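Local coordinates for virulence sensor protein BvgS (Bordetella pertussis, PDB 6ZJ8) that is a virulence-linked sensor histidine kinase whose PAS domain probably takes part in signal transduction, at residues A[31-36]-A[48-53]; A[57-62]-A[82-87]. All blocks are in the same frame, centred on the assembly; numbering follows the deposited sequence.

Contact 1. Residues A[31-36]-A[48-53]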
loop_
_atom_site.group_PDB
_atom_site.type_symbol
_atom_site.label_atom_id
_atom_site.label_comp_id
_atom_site.label_asym_id
_atom_site.label_seq_id
_atom_site.Cartn_x
_atom_site.Cartn_y
_atom_site.Cartn_z
ATOM N N ASP A 31 4.279 12.011 3.432
ATOM C CA ASP A 31 4.563 12.095 4.857
ATOM C C ASP A 31 3.315 12.275 5.709
ATOM O O ASP A 31 3.428 12.298 6.940
ATOM C CB ASP A 31 5.522 13.258 5.149
ATOM C CG ASP A 31 6.947 12.967 4.732
ATOM O OD1 ASP A 31 7.287 11.782 4.537
ATOM O OD2 ASP A 31 7.734 13.933 4.613
ATOM N N GLY A 32 2.137 12.408 5.105
ATOM C CA GLY A 32 0.969 12.788 5.874
ATOM C C GLY A 32 -0.332 12.124 5.484
ATOM O O GLY A 32 -1.399 12.738 5.598
ATOM N N THR A 33 -0.274 10.878 5.024
ATOM C CA THR A 33 -1.480 10.100 4.806
ATOM C C THR A 33 -1.426 8.831 5.643
ATOM O O THR A 33 -0.383 8.158 5.677
ATOM C CB THR A 33 -1.675 9.747 3.317
ATOM O OG1 THR A 33 -0.484 9.156 2.786
ATOM C CG2 THR A 33 -2.017 10.995 2.521
ATOM N N PRO A 34 -2.509 8.473 6.345
ATOM C CA PRO A 34 -2.423 7.393 7.336
ATOM C C PRO A 34 -2.463 5.994 6.745
ATOM O O PRO A 34 -1.870 5.072 7.312
ATOM C CB PRO A 34 -3.642 7.651 8.233
ATOM C CG PRO A 34 -4.625 8.319 7.345
ATOM C CD PRO A 34 -3.830 9.133 6.357
ATOM N N ASN A 35 -3.150 5.814 5.622
ATOM C CA ASN A 35 -3.233 4.464 5.075
ATOM C C ASN A 35 -2.182 4.252 3.992
ATOM O O ASN A 35 -1.895 5.171 3.216
ATOM C CB ASN A 35 -4.621 4.203 4.489
ATOM C CG ASN A 35 -5.711 4.225 5.540
ATOM O OD1 ASN A 35 -5.533 3.719 6.648
ATOM N ND2 ASN A 35 -6.848 4.817 5.200
ATOM N N PRO A 36 -1.581 3.064 3.915
ATOM C CA PRO A 36 -0.616 2.801 2.839
ATOM C C PRO A 36 -1.219 3.033 1.463
ATOM O O PRO A 36 -2.339 2.605 1.174
ATOM C CB PRO A 36 -0.249 1.329 3.051
ATOM C CG PRO A 36 -0.434 1.111 4.509
ATOM C CD PRO A 36 -1.614 1.964 4.898
ATOM N N LEU A 48 5.600 5.441 -6.544
ATOM C CA LEU A 48 5.322 6.224 -5.352
ATOM C C LEU A 48 4.834 5.297 -4.254
ATOM O O LEU A 48 4.168 4.291 -4.515
ATOM C CB LEU A 48 4.280 7.314 -5.634
ATOM C CG LEU A 48 3.882 8.218 -4.466
ATOM C CD1 LEU A 48 3.586 9.621 -4.969
ATOM C CD2 LEU A 48 2.673 7.668 -3.722
ATOM N N CYS A 49 5.184 5.646 -3.019
ATOM C CA CYS A 49 4.665 4.960 -1.844
ATOM C C CYS A 49 4.835 5.887 -0.652
ATOM O O CYS A 49 5.907 6.472 -0.471
ATOM C CB CYS A 49 5.381 3.625 -1.613
ATOM S SG CYS A 49 7.162 3.668 -1.858
ATOM N N ASN A 50 3.778 6.034 0.140
ATOM C CA ASN A 50 3.823 6.935 1.279
ATOM C C ASN A 50 4.514 6.255 2.460
ATOM O O ASN A 50 4.922 5.092 2.393
ATOM C CB ASN A 50 2.414 7.402 1.636
ATOM C CG ASN A 50 1.514 6.269 2.094
ATOM O OD1 ASN A 50 1.837 5.090 1.935
ATOM N ND2 ASN A 50 0.364 6.627 2.652
ATOM N N ASP A 51 4.657 7.001 3.558
ATOM C CA ASP A 51 5.356 6.472 4.724
ATOM C C ASP A 51 4.557 5.377 5.418
ATOM O O ASP A 51 5.142 4.511 6.075
ATOM C CB ASP A 51 5.658 7.599 5.707
ATOM C CG ASP A 51 6.660 8.592 5.164
ATOM O OD1 ASP A 51 7.268 8.316 4.106
ATOM O OD2 ASP A 51 6.838 9.651 5.797
ATOM N N ALA A 52 3.227 5.400 5.297
ATOM C CA ALA A 52 2.430 4.303 5.836
ATOM C C ALA A 52 2.794 2.994 5.150
ATOM O O ALA A 52 2.892 1.946 5.798
ATOM C CB ALA A 52 0.941 4.602 5.670
ATOM N N TYR A 53 3.005 3.042 3.834
ATOM C CA TYR A 53 3.500 1.883 3.103
ATOM C C TYR A 53 4.882 1.480 3.603
ATOM O O TYR A 53 5.095 0.345 4.049
ATOM C CB TYR A 53 3.535 2.210 1.606
ATOM C CG TYR A 53 3.895 1.046 0.718
ATOM C CD1 TYR A 53 5.197 0.576 0.649
ATOM C CD2 TYR A 53 2.934 0.425 -0.065
ATOM C CE1 TYR A 53 5.528 -0.489 -0.161
ATOM C CE2 TYR A 53 3.256 -0.639 -0.880
ATOM C CZ TYR A 53 4.553 -1.092 -0.925
ATOM O OH TYR A 53 4.878 -2.151 -1.739
HETATM O O HOH W 1 2.158 8.178 5.027
#

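Contact 2. Residues A[57-62]-A[82-87]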
loop_
_atom_site.group_PDB
_atom_site.type_symbol
_atom_site.label_atom_id
_atom_site.label_comp_id
_atom_site.label_asym_id
_atom_site.label_seq_id
_atom_site.Cartn_x
_atom_site.Cartn_y
_atom_site.Cartn_z
ATOM N N PHE A 57 6.902 -1.992 6.683
ATOM C CA PHE A 57 8.011 -2.920 6.519
ATOM C C PHE A 57 9.313 -2.398 7.108
ATOM O O PHE A 57 10.315 -3.122 7.096
ATOM C CB PHE A 57 8.201 -3.231 5.031
ATOM C CG PHE A 57 6.922 -3.561 4.320
ATOM C CD1 PHE A 57 6.423 -4.853 4.326
ATOM C CD2 PHE A 57 6.210 -2.578 3.654
ATOM C CE1 PHE A 57 5.243 -5.159 3.676
ATOM C CE2 PHE A 57 5.028 -2.878 3.004
ATOM C CZ PHE A 57 4.544 -4.170 3.015
ATOM N N GLY A 58 9.331 -1.169 7.615
ATOM C CA GLY A 58 10.537 -0.629 8.209
ATOM C C GLY A 58 11.640 -0.327 7.221
ATOM O O GLY A 58 12.818 -0.418 7.579
ATOM N N VAL A 59 11.293 0.035 5.986
ATOM C CA VAL A 59 12.292 0.362 4.973
ATOM C C VAL A 59 12.132 1.812 4.535
ATOM O O VAL A 59 11.202 2.505 4.959
ATOM C CB VAL A 59 12.199 -0.582 3.757
ATOM C CG1 VAL A 59 12.366 -2.029 4.190
ATOM C CG2 VAL A 59 10.882 -0.382 3.011
ATOM N N THR A 60 13.042 2.274 3.684
ATOM C CA THR A 60 13.021 3.619 3.131
ATOM C C THR A 60 12.616 3.563 1.664
ATOM O O THR A 60 12.508 2.491 1.062
ATOM C CB THR A 60 14.391 4.292 3.276
ATOM O OG1 THR A 60 15.379 3.520 2.583
ATOM C CG2 THR A 60 14.785 4.411 4.738
ATOM N N ALA A 61 12.394 4.747 1.088
ATOM C CA ALA A 61 11.974 4.818 -0.306
ATOM C C ALA A 61 13.052 4.296 -1.248
ATOM O O ALA A 61 12.731 3.729 -2.298
ATOM C CB ALA A 61 11.608 6.256 -0.671
ATOM N N ASP A 62 14.327 4.474 -0.895
ATOM C CA ASP A 62 15.406 4.039 -1.775
ATOM C C ASP A 62 15.381 2.539 -2.033
ATOM O O ASP A 62 15.959 2.083 -3.026
ATOM C CB ASP A 62 16.761 4.434 -1.186
ATOM C CG ASP A 62 17.072 5.905 -1.375
ATOM O OD1 ASP A 62 16.669 6.470 -2.413
ATOM O OD2 ASP A 62 17.719 6.494 -0.485
ATOM N N ARG A 82 8.921 -10.683 -0.451
ATOM C CA ARG A 82 7.921 -11.648 -0.006
ATOM C C ARG A 82 6.833 -10.967 0.817
ATOM O O ARG A 82 5.637 -11.156 0.567
ATOM C CB ARG A 82 8.601 -12.759 0.799
ATOM C CG ARG A 82 7.663 -13.852 1.284
ATOM C CD ARG A 82 8.425 -14.989 1.955
ATOM N NE ARG A 82 9.220 -14.532 3.092
ATOM C CZ ARG A 82 8.711 -14.151 4.261
ATOM N NH1 ARG A 82 7.397 -14.156 4.456
ATOM N NH2 ARG A 82 9.518 -13.754 5.235
ATOM N N GLU A 83 7.232 -10.154 1.796
ATOM C CA GLU A 83 6.258 -9.493 2.660
ATOM C C GLU A 83 5.369 -8.541 1.870
ATOM O O GLU A 83 4.149 -8.507 2.071
ATOM C CB GLU A 83 6.985 -8.750 3.777
ATOM C CG GLU A 83 7.878 -9.644 4.624
ATOM C CD GLU A 83 8.826 -8.856 5.498
ATOM O OE1 GLU A 83 8.918 -7.623 5.311
ATOM O OE2 GLU A 83 9.485 -9.466 6.367
ATOM N N MET A 84 5.957 -7.761 0.961
ATOM C CA MET A 84 5.160 -6.821 0.182
ATOM C C MET A 84 4.163 -7.546 -0.711
ATOM O O MET A 84 3.036 -7.076 -0.906
ATOM C CB MET A 84 6.071 -5.934 -0.660
ATOM C CG MET A 84 6.931 -5.003 0.162
ATOM S SD MET A 84 7.709 -3.725 -0.833
ATOM C CE MET A 84 8.574 -2.829 0.446
ATOM N N HIS A 85 4.562 -8.691 -1.272
ATOM C CA HIS A 85 3.672 -9.418 -2.172
ATOM C C HIS A 85 2.347 -9.741 -1.495
ATOM O O HIS A 85 1.288 -9.713 -2.135
ATOM C CB HIS A 85 4.349 -10.699 -2.657
ATOM C CG HIS A 85 3.596 -11.403 -3.743
ATOM N ND1 HIS A 85 2.968 -12.615 -3.548
ATOM C CD2 HIS A 85 3.364 -11.062 -5.032
ATOM C CE1 HIS A 85 2.385 -12.991 -4.671
ATOM N NE2 HIS A 85 2.610 -12.066 -5.587
ATOM N N GLU A 86 2.382 -10.045 -0.196
ATOM C CA GLU A 86 1.158 -10.395 0.517
ATOM C C GLU A 86 0.195 -9.214 0.584
ATOM O O GLU A 86 -1.019 -9.386 0.421
ATOM C CB GLU A 86 1.507 -10.899 1.918
ATOM C CG GLU A 86 2.252 -12.231 1.914
ATOM C CD GLU A 86 2.858 -12.583 3.261
ATOM O OE1 GLU A 86 3.765 -13.442 3.298
ATOM O OE2 GLU A 86 2.433 -12.002 4.284
ATOM N N PHE A 87 0.714 -8.007 0.810
ATOM C CA PHE A 87 -0.152 -6.840 0.925
ATOM C C PHE A 87 -0.663 -6.356 -0.425
ATOM O O PHE A 87 -1.727 -5.731 -0.489
ATOM C CB PHE A 87 0.589 -5.698 1.621
ATOM C CG PHE A 87 0.795 -5.919 3.088
ATOM C CD1 PHE A 87 1.920 -6.578 3.551
ATOM C CD2 PHE A 87 -0.136 -5.466 4.006
ATOM C CE1 PHE A 87 2.110 -6.779 4.904
ATOM C CE2 PHE A 87 0.050 -5.662 5.359
ATOM C CZ PHE A 87 1.173 -6.320 5.809
#

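Contact 1. Residues A[31-36]-A[48-53]
Asn-50 holds the tight half of this contact, its side chain spanning from the loop after helix 17-31 to the start of helix 51-57. CG sits in the crowded position between the backbone N and the carbonyl carbon (chi1 64°), which turns the amide toward residues 33-36. Both N-H groups of ND2 are used. One runs almost straight (169°) from Asn-50 ND2 to Thr-33 OG1, 2.7 Å away in the amide plane. The other reaches Asn-35 O, also 2.7 Å from Asn-50 ND2, from above that carbonyl plane. Thr-33 OG1 also bonds to Leu-29 O. Asn-50 OD1 accepts from Tyr-53 N at 3.0 Å, the N-cap bond of helix 51-57, and from Ile-37 N, so the amide is gripped at both ends and its rotation fixed. Beside it Ala-52 CB nestles 3.3 Å from Pro-34 O, while the Pro-36 ring packs with CD against the Ala-52 methyl and CB against Tyr-53 CB.

Toward Asp-31 the packing loosens. A water bridges Thr-33 O and Ala-52 N, and beyond it two like-charged groups cross obliquely, exposed Asp-31 placing OD1 2.5 Å from Asp-51 OD2; Asp-31 OD2 forms a salt bridge to Arg-27. The whole is an asparagine N-cap that ties the connection between helix 17-31 and strand 37-41 to helix 51-57, which follows the beta hairpin of strands 37-41 and 46-49 in this PAS fold.

Contact 2. Residues A[57-62]-A[82-87]
With chi1 at -47°, CG of Phe-57 stands anti to the carbonyl carbon and the ring is directed at helix 79-87; Met-84 and Phe-87, each with CG likewise anti to its carbonyl carbon, come to meet it on two different sides. Met-84 continues extended through SD, so that its chain passes across one face of the Phe-57 ring. Met-84 CG lies over the centre of the Phe-57 ring, 3.9 Å from its centroid, in a CH-pi contact. Met-84 SD follows at 4.9 Å from the centroid of Phe-57, a longer Met-aromatic contact from the same side. The terminal methyl carries on to Val-59, Met-84 CE lying 4.2 Å from Val-59 CG2.

Phe-87 meets the ring tip to tip. The edge of Phe-57 is presented to the face of Phe-87 in an offset T-shaped pair with planes at 89° and centroids 5.3 Å apart, Phe-57 CZ approaching Phe-87 CD1 to 3.6 Å. Glu-83 runs antiparallel alongside the Phe-57 side chain, its CB near CD1 and CE1 of the ring. Leu-80 of helix 79-87 also touches Phe-57, and the Phe-87 ring meets Trp-135 of the sheet.

Gly-58, with positive phi, is the C-prime residue of a Schellman motif that ends helix 51-57. No hydrogen bond crosses between the segments, so cohesion here rests on dispersion and on the weak electrostatics of ring hydrogens, sulfur and pi faces.

How the contacts relate
Helix 51-57 joins the two contacts: contact 1 fixes its N-terminal end, contact 2 packs Phe-57, near the far end of that helix, against helix 79-87, the next helix in the chain. Their centres lie 12 Å apart, and they meet directly where Tyr-53 OH of contact 1 packs 3.4 Å from Met-84 SD of contact 2. Trp-135 on strand 128-137 touches both, through Pro-36 and Tyr-53 in contact 1 and Phe-87 in contact 2. Polar capping in 31-36/48-53 thus gives way to aromatic packing in 57-62/82-87. Contact 2 lies on the helical side of the PAS sheet, where in many PAS domains ligands bind between helices and sheet.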